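Local coordinates for acyl-coenzyme A oxidase (Caenorhabditis elegans, PDB 5K3H), which catalyses the FAD-dependent, oxygen-consuming desaturation of acyl-CoAs to (2E)-enoyl-CoAs, the first step of peroxisomal beta-oxidation, at the interface of chains A and B. Coordinates in Å, arbitrary orientation; residue numbers count along the deposited sequence, not the author numbering. Chains: chain A/B, Acyl-coenzyme A oxidase.

The interface of chains A and B. Residues chain A 649, 655-657, 662; chain B 72-73, 76, 112, 195.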
loop_
_atom_site.group_PDB
_atom_site.type_symbol
_atom_site.label_atom_id
_atom_site.label_comp_id
_atom_site.label_asym_id
_atom_site.label_seq_id
_atom_site.Cartn_x
_atom_site.Cartn_y
_atom_site.Cartn_z
ATOM N N LEU A 649 -7.941 -10.823 21.998
ATOM C CA LEU A 649 -7.030 -10.608 23.121
ATOM C C LEU A 649 -7.729 -10.164 24.389
ATOM O O LEU A 649 -7.079 -10.126 25.437
ATOM C CB LEU A 649 -5.943 -9.580 22.791
ATOM C CG LEU A 649 -4.595 -10.032 22.235
ATOM C CD1 LEU A 649 -4.680 -11.189 21.227
ATOM C CD2 LEU A 649 -3.850 -8.834 21.679
ATOM N N LEU A 655 -2.823 -11.806 29.904
ATOM C CA LEU A 655 -2.422 -12.670 28.808
ATOM C C LEU A 655 -1.441 -13.737 29.284
ATOM O O LEU A 655 -0.636 -13.495 30.191
ATOM C CB LEU A 655 -1.787 -11.863 27.675
ATOM C CG LEU A 655 -2.662 -10.877 26.899
ATOM C CD1 LEU A 655 -1.892 -10.281 25.735
ATOM C CD2 LEU A 655 -3.925 -11.553 26.426
ATOM N N PRO A 656 -1.497 -14.932 28.686
ATOM C CA PRO A 656 -0.476 -15.960 28.966
ATOM C C PRO A 656 0.960 -15.457 28.858
ATOM O O PRO A 656 1.830 -15.933 29.605
ATOM C CB PRO A 656 -0.775 -17.021 27.902
ATOM C CG PRO A 656 -2.248 -16.881 27.653
ATOM C CD PRO A 656 -2.558 -15.420 27.786
ATOM N N SER A 657 1.243 -14.526 27.933
ATOM C CA SER A 657 2.584 -13.952 27.844
ATOM C C SER A 657 2.958 -13.200 29.119
ATOM O O SER A 657 4.144 -13.103 29.461
ATOM C CB SER A 657 2.682 -13.040 26.620
ATOM O OG SER A 657 1.818 -11.939 26.741
ATOM N N LEU A 662 6.234 -12.172 31.191
ATOM C CA LEU A 662 6.131 -10.809 31.726
ATOM C C LEU A 662 6.226 -10.665 33.248
ATOM O O LEU A 662 7.052 -9.906 33.753
ATOM C CB LEU A 662 4.858 -10.128 31.209
ATOM C CG LEU A 662 4.987 -9.328 29.908
ATOM C CD1 LEU A 662 6.399 -8.794 29.721
ATOM C CD2 LEU A 662 4.566 -10.167 28.711
ATOM N N ILE B 72 2.769 -13.124 20.057
ATOM C CA ILE B 72 2.960 -12.388 21.312
ATOM C C ILE B 72 3.654 -13.261 22.367
ATOM O O ILE B 72 4.581 -12.800 23.052
ATOM C CB ILE B 72 1.610 -11.812 21.795
ATOM C CG1 ILE B 72 1.124 -10.756 20.779
ATOM C CG2 ILE B 72 1.735 -11.207 23.189
ATOM C CD1 ILE B 72 -0.242 -10.142 21.055
ATOM N N MET B 73 3.249 -14.537 22.496
ATOM C CA MET B 73 3.964 -15.476 23.370
ATOM C C MET B 73 5.447 -15.579 22.999
ATOM O O MET B 73 6.327 -15.500 23.865
ATOM C CB MET B 73 3.306 -16.856 23.317
ATOM C CG MET B 73 2.149 -17.031 24.296
ATOM S SD MET B 73 2.570 -16.828 26.047
ATOM C CE MET B 73 3.295 -18.435 26.412
ATOM N N ALA B 76 7.365 -12.418 23.923
ATOM C CA ALA B 76 7.631 -12.355 25.362
ATOM C C ALA B 76 8.720 -13.346 25.766
ATOM O O ALA B 76 9.591 -13.027 26.587
ATOM C CB ALA B 76 6.343 -12.619 26.148
ATOM N N PRO B 112 6.195 -6.696 23.579
ATOM C CA PRO B 112 5.423 -6.152 24.721
ATOM C C PRO B 112 6.026 -4.929 25.376
ATOM O O PRO B 112 5.356 -4.300 26.217
ATOM C CB PRO B 112 5.390 -7.320 25.709
ATOM C CG PRO B 112 5.511 -8.547 24.835
ATOM C CD PRO B 112 6.444 -8.146 23.737
ATOM N N LYS B 195 -2.627 -4.679 27.288
ATOM C CA LYS B 195 -2.430 -5.922 28.023
ATOM C C LYS B 195 -1.106 -6.016 28.782
ATOM O O LYS B 195 -1.055 -6.645 29.844
ATOM C CB LYS B 195 -2.535 -7.096 27.049
ATOM C CG LYS B 195 -3.917 -7.276 26.485
ATOM C CD LYS B 195 -4.878 -7.567 27.638
ATOM C CE LYS B 195 -6.326 -7.495 27.218
ATOM N NZ LYS B 195 -7.265 -7.867 28.324
HETATM O O HOH W 1 -2.783 -8.751 30.219
#
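A:Ser657, in the first turn of helix 656-668, sits on one face of chain B helix 68-85, against B:Ile72, B:Met73 and B:Ala76. The two subunits form the homodimer of the acyl-CoA oxidase family, and here the C-terminal tail of one lies on the other, across a helix of its N-terminal region; two-fold symmetry repeats the contact with the chains exchanged. B:Ile72 meets the serine with its short branch: CG2, anti to its own backbone N, lies 3.6 Å from the hydroxyl OG, a van der Waals contact. The other branch, through CG1, extends away to bring CD1 tip to tip with A:Leu649 CD2 at 3.9 Å; the two branches of one isoleucine thus touch both 3-10 helix 648-650 and the start of helix 656-668. One turn on, the methyl of B:Ala76 packs against A:Ser657 CB at 3.7 Å and also meets CD2 of A:Leu662, whose same methyl has CB of B:Pro112 loosely beside it. B:Met73, bent at chi2 (-60°) and chi3 (-80°), folds its thioether SD up to the backbone of the helix start, 3.4 Å from A:Ser657 CA, with A:Pro656 CB beside it. At the other end of the patch the aliphatic stem of B:Lys195 crosses A:Leu655 at about a right angle, its CB 3.5 Å from the leucine CD1. A bend at chi2 (-61°) then carries the lysine chain past the leucine toward A:Leu649, where CE lies 3.3 Å from the carbonyl O. With the chain cut back to an alanine, the CB contact stays, but the loss of CG, CD and CE would probably uncover part of A:Leu655 and open a gap beside the A:Leu649 carbonyl. The lysine backbone adds a polar link: water 1 joins its carbonyl O, at 2.7 Å, to the amide N of A:Leu655, just ahead of the final helix.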